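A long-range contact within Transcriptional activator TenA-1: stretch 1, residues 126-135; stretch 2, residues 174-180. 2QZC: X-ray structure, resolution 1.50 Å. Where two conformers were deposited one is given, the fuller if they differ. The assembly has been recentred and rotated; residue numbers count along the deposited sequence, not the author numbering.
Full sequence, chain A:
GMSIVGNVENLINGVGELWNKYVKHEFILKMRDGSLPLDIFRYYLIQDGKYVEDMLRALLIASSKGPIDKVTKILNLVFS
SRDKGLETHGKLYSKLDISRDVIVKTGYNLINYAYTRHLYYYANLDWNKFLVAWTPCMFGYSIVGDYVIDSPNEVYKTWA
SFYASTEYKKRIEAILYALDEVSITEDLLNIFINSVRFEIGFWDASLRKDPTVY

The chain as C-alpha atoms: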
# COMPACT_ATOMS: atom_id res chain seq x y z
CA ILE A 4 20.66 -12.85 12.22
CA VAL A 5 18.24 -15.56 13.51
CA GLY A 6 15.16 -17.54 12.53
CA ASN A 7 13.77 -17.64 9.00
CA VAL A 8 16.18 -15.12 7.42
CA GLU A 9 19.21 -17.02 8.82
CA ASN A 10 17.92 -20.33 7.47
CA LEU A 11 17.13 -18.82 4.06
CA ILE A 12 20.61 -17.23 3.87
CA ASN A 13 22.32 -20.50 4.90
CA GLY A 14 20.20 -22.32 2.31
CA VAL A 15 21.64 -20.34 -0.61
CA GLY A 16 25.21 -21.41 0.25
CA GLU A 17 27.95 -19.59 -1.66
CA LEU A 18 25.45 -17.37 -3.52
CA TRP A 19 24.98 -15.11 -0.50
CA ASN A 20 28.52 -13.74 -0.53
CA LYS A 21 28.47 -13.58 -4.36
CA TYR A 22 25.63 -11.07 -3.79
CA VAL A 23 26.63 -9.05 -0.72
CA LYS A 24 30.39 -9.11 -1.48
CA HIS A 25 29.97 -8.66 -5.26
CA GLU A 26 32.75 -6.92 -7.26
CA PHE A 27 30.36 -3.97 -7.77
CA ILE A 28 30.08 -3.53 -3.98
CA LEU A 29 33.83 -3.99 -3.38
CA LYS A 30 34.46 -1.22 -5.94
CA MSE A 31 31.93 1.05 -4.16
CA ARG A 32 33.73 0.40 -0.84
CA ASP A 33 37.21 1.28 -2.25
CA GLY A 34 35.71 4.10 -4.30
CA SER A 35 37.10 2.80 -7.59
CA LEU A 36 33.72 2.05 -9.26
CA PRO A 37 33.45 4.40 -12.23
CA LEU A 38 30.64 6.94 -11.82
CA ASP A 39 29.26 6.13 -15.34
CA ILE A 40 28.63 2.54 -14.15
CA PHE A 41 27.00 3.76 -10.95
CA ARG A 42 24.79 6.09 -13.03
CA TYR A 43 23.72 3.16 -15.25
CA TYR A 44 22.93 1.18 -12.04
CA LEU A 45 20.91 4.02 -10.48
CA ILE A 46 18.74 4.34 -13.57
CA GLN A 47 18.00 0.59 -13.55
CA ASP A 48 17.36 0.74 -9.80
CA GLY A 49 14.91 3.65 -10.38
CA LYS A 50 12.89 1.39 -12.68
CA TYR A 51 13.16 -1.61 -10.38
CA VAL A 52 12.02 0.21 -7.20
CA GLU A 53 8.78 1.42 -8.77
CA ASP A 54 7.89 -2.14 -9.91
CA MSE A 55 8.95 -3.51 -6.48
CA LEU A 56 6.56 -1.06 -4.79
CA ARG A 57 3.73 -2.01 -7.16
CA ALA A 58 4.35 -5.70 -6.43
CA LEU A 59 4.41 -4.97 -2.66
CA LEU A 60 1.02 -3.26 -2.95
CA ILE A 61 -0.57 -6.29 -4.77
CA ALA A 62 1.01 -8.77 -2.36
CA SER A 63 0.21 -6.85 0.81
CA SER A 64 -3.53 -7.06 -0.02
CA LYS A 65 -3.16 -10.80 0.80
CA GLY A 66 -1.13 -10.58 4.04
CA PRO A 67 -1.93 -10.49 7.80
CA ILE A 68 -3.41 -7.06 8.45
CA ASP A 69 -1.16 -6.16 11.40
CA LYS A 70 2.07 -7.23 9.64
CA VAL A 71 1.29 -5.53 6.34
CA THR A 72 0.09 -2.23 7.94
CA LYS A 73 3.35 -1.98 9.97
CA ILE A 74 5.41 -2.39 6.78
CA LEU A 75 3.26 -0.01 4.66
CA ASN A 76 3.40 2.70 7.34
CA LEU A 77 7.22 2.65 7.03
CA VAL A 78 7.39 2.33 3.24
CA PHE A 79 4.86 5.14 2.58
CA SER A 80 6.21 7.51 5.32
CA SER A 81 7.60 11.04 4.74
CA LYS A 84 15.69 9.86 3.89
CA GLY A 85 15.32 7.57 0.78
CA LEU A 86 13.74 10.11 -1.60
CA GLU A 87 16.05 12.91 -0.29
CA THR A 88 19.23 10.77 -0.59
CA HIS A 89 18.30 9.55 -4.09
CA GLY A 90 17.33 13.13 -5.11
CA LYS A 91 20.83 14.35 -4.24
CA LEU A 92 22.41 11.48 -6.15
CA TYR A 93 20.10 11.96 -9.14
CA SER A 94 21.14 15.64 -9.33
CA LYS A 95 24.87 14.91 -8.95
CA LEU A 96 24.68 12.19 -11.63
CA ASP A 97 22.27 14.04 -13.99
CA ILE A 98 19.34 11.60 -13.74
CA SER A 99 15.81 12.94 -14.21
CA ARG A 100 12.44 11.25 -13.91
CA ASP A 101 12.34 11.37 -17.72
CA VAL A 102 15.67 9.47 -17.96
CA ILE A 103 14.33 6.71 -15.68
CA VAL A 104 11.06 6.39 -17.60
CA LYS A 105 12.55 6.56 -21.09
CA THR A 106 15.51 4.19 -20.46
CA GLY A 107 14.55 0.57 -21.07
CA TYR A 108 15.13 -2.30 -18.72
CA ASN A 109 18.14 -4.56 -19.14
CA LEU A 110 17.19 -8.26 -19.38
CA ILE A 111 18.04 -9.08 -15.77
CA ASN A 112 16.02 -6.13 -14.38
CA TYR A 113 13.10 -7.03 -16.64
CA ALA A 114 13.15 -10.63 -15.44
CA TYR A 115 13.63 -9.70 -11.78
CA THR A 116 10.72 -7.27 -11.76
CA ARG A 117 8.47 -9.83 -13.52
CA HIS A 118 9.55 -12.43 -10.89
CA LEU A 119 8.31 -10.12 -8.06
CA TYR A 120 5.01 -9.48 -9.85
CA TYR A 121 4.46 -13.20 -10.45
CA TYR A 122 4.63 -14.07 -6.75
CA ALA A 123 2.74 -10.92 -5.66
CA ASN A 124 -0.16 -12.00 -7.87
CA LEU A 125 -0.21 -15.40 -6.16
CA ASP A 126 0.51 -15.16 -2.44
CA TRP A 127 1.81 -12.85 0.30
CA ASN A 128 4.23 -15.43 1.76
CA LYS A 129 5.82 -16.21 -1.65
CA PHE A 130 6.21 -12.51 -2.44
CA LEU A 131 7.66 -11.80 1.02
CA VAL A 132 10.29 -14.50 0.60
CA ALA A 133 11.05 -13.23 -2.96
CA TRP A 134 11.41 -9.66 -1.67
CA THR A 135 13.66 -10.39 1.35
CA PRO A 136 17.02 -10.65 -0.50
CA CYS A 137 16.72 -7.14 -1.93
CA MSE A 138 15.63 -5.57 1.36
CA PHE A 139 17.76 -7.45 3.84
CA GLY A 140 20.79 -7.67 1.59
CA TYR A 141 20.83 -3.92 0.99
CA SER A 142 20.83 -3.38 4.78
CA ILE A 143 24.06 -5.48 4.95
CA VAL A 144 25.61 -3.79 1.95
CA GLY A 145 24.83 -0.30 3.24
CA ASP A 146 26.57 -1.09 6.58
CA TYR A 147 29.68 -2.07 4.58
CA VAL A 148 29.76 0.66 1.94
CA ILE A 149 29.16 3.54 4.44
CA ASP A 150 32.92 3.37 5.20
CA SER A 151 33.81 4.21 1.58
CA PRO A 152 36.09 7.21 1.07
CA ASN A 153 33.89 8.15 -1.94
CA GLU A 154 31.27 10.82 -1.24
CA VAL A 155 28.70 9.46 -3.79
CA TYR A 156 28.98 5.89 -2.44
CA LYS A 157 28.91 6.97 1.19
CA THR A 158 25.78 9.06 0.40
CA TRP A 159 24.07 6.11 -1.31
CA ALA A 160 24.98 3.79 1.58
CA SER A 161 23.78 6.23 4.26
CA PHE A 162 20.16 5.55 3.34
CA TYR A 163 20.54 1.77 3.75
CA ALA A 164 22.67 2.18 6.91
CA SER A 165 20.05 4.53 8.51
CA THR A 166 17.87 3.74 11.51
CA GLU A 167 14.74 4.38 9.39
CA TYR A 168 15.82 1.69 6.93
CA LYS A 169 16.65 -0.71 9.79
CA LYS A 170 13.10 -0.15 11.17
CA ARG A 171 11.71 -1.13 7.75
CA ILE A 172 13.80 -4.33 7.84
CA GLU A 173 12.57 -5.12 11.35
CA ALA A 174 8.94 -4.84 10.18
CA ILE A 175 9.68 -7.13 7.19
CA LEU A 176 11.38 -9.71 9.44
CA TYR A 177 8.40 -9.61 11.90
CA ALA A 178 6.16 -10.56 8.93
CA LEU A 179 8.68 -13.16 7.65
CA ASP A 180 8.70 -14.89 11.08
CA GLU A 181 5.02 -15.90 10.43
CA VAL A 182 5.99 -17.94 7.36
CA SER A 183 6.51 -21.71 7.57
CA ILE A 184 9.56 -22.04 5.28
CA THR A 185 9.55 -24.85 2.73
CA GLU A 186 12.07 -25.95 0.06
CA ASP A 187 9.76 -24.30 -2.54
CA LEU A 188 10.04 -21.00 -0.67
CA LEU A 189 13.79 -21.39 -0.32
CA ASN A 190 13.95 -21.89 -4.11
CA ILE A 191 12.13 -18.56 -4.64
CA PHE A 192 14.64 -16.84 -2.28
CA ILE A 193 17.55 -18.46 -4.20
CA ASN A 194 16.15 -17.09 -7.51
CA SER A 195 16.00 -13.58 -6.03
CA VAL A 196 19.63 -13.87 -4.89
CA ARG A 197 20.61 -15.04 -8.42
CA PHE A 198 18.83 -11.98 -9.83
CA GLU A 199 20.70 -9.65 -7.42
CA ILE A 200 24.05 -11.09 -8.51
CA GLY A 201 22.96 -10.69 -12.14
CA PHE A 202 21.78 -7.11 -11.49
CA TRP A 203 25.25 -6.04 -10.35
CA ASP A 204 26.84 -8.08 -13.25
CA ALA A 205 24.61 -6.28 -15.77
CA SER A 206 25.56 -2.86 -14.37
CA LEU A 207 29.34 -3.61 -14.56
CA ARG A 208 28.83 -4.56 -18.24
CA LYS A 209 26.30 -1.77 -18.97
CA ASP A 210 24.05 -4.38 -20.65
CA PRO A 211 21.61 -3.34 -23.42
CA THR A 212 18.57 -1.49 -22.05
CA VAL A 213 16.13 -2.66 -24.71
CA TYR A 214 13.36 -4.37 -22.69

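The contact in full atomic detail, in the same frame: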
# COMPACT_ATOMS: atom_id res chain seq x y z
N ASP A 126 0.50 -14.91 -3.89
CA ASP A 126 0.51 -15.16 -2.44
C ASP A 126 1.41 -14.21 -1.67
O ASP A 126 2.53 -13.96 -2.12
CB ASP A 126 1.10 -16.58 -2.33
CG ASP A 126 1.11 -17.14 -0.98
OD1 ASP A 126 0.04 -17.52 -0.47
OD2 ASP A 126 2.20 -17.27 -0.43
N TRP A 127 0.98 -13.70 -0.51
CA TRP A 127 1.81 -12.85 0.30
C TRP A 127 3.11 -13.53 0.73
O TRP A 127 4.20 -12.94 0.60
CB TRP A 127 1.05 -12.30 1.51
CG TRP A 127 1.90 -11.70 2.58
CD1 TRP A 127 2.20 -12.26 3.81
CD2 TRP A 127 2.60 -10.46 2.53
NE1 TRP A 127 3.00 -11.40 4.52
CE2 TRP A 127 3.27 -10.29 3.76
CE3 TRP A 127 2.72 -9.44 1.56
CZ2 TRP A 127 4.08 -9.17 4.03
CZ3 TRP A 127 3.52 -8.32 1.83
CH2 TRP A 127 4.17 -8.18 3.06
N ASN A 128 3.02 -14.76 1.25
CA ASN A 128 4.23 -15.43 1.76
C ASN A 128 5.28 -15.61 0.66
O ASN A 128 6.47 -15.40 0.90
CB ASN A 128 3.92 -16.78 2.42
CG ASN A 128 3.18 -16.65 3.73
OD1 ASN A 128 3.04 -15.57 4.28
ND2 ASN A 128 2.75 -17.79 4.26
N LYS A 129 4.87 -16.03 -0.54
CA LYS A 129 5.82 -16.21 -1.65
C LYS A 129 6.45 -14.88 -2.05
O LYS A 129 7.66 -14.81 -2.29
CB LYS A 129 5.13 -16.87 -2.84
CG LYS A 129 4.69 -18.31 -2.58
CD LYS A 129 4.07 -18.96 -3.78
CE LYS A 129 3.60 -20.38 -3.44
NZ LYS A 129 2.88 -20.98 -4.59
N PHE A 130 5.65 -13.82 -2.15
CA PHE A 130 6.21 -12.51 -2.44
C PHE A 130 7.20 -12.08 -1.37
O PHE A 130 8.29 -11.58 -1.67
CB PHE A 130 5.13 -11.44 -2.62
CG PHE A 130 5.71 -10.04 -2.68
CD1 PHE A 130 6.33 -9.60 -3.85
CD2 PHE A 130 5.79 -9.23 -1.52
CE1 PHE A 130 6.93 -8.35 -3.89
CE2 PHE A 130 6.42 -8.00 -1.58
CZ PHE A 130 6.98 -7.58 -2.75
N LEU A 131 6.81 -12.21 -0.10
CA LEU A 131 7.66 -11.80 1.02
C LEU A 131 9.02 -12.47 0.98
O LEU A 131 10.04 -11.81 1.14
CB LEU A 131 6.90 -12.04 2.35
CG LEU A 131 7.58 -11.64 3.62
CD1 LEU A 131 7.99 -10.16 3.67
CD2 LEU A 131 6.62 -12.03 4.77
N VAL A 132 9.04 -13.78 0.73
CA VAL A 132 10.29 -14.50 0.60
C VAL A 132 11.07 -13.97 -0.63
O VAL A 132 12.30 -13.76 -0.54
CB VAL A 132 10.09 -16.02 0.58
CG1 VAL A 132 11.34 -16.78 0.24
CG2 VAL A 132 9.53 -16.47 1.96
N ALA A 133 10.38 -13.75 -1.76
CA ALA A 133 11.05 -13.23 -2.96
C ALA A 133 11.65 -11.85 -2.78
O ALA A 133 12.62 -11.51 -3.44
CB ALA A 133 10.08 -13.23 -4.13
N TRP A 134 11.04 -11.04 -1.93
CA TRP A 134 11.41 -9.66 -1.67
C TRP A 134 12.52 -9.50 -0.63
O TRP A 134 13.22 -8.49 -0.61
CB TRP A 134 10.13 -8.95 -1.18
CG TRP A 134 10.19 -7.48 -1.00
CD1 TRP A 134 10.80 -6.58 -1.80
CD2 TRP A 134 9.56 -6.73 0.06
NE1 TRP A 134 10.56 -5.30 -1.34
CE2 TRP A 134 9.81 -5.35 -0.20
CE3 TRP A 134 8.79 -7.09 1.16
CZ2 TRP A 134 9.37 -4.32 0.68
CZ3 TRP A 134 8.32 -6.06 2.02
CH2 TRP A 134 8.60 -4.72 1.75
N THR A 135 12.72 -10.51 0.22
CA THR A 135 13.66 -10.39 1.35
C THR A 135 15.11 -10.20 0.93
O THR A 135 15.77 -9.36 1.51
CB THR A 135 13.46 -11.55 2.32
OG1 THR A 135 12.14 -11.44 2.87
CG2 THR A 135 14.47 -11.46 3.48
N ALA A 174 10.35 -4.58 10.49
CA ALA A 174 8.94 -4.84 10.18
C ALA A 174 8.78 -6.01 9.17
O ALA A 174 7.89 -6.84 9.30
CB ALA A 174 8.25 -3.58 9.66
N ILE A 175 9.68 -6.06 8.18
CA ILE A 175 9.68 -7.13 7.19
C ILE A 175 10.00 -8.47 7.85
O ILE A 175 9.32 -9.46 7.59
CB ILE A 175 10.66 -6.79 6.03
CG1 ILE A 175 10.13 -5.58 5.24
CG2 ILE A 175 10.90 -8.05 5.12
CD1 ILE A 175 11.17 -4.90 4.33
N LEU A 176 10.99 -8.48 8.74
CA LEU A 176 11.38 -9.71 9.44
C LEU A 176 10.28 -10.18 10.39
O LEU A 176 10.12 -11.39 10.53
CB LEU A 176 12.74 -9.58 10.13
CG LEU A 176 13.98 -9.41 9.21
CD1 LEU A 176 15.28 -9.37 10.00
CD2 LEU A 176 14.08 -10.50 8.12
N TYR A 177 9.55 -9.26 11.05
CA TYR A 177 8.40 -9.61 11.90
C TYR A 177 7.35 -10.37 11.06
O TYR A 177 6.77 -11.38 11.49
CB TYR A 177 7.86 -8.32 12.54
CG TYR A 177 6.70 -8.44 13.52
CD1 TYR A 177 6.79 -9.28 14.63
CD2 TYR A 177 5.56 -7.64 13.38
CE1 TYR A 177 5.72 -9.37 15.55
CE2 TYR A 177 4.49 -7.70 14.30
CZ TYR A 177 4.58 -8.57 15.38
OH TYR A 177 3.54 -8.65 16.28
N ALA A 178 7.10 -9.88 9.84
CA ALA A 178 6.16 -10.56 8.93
C ALA A 178 6.73 -11.91 8.44
O ALA A 178 6.02 -12.89 8.36
CB ALA A 178 5.85 -9.69 7.72
N LEU A 179 8.02 -11.93 8.10
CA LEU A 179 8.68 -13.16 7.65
C LEU A 179 8.65 -14.26 8.71
O LEU A 179 8.53 -15.44 8.35
CB LEU A 179 10.13 -12.89 7.20
CG LEU A 179 10.93 -14.03 6.58
CD1 LEU A 179 10.32 -14.46 5.23
CD2 LEU A 179 12.36 -13.60 6.35
N ASP A 180 8.75 -13.88 9.99
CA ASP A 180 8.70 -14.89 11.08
C ASP A 180 7.39 -15.71 11.14
O ASP A 180 7.39 -16.80 11.74
CB ASP A 180 9.04 -14.24 12.42
CG ASP A 180 10.51 -13.85 12.54
OD1 ASP A 180 11.39 -14.41 11.84
OD2 ASP A 180 10.78 -12.95 13.36
O HOH W 1 3.52 -12.39 7.22

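Two helical segments pack here through apolar side chains, with no direct hydrogen bond between them. Their axes run at 135° and come within 10.6 Å. Together the stretches bury 361 Å². Ile-175, Leu-179 and Leu-131 cover the most surface.

Leu-131 points toward the second helix and sits among three of its residues. Its CD1 lies 3.9 Å from CG2 of Ile-175. Its CD2 lies 3.8 Å from CB of Ala-178 and 3.6 Å from the backbone N of Leu-179. Ala-178 has only a methyl here, and the leucine lies close to the backbone, with CD2 of Leu-131 3.7 Å from C of Ala-178. Here the helices are close, with 6.8 Å between CA of Leu-131 and CA of Leu-179.

Ile-175 leaves its helix sideways, but the end of its side chain reaches across. CD1 of Ile-175 approaches CH2 of Trp-134 at 3.6 Å. CD1 of Ile-175 also makes an off-centre CH-pi contact, 4.1 Å from the centroid of the six-membered ring of Trp-134. The branched side chain thus meets Trp-134 through CD1 and Leu-131 through CG2.

Leu-179 also starts sideways and turns its end inward. Its CD1 packs 3.9 Å from CG2 of Val-132 and 4.2 Å from CG of Leu-131. Its CD2 lies 4.1 Å from OG1 of Thr-135. That hydroxyl suits an apolar setting because it donates to the backbone within its own helix, with OG1 of Thr-135 2.7 Å from O of Leu-131.

Trp-127 presents its ring edge to Ala-178, with CZ2 4.1 Å from CB. A water supplies a polar link. It accepts from NE1 of Trp-127 at 2.9 Å and donates to O of Ala-178 at 2.8 Å. The first helix is capped by Asp-126, whose OD2 accepts from N of Lys-129 at 2.9 Å.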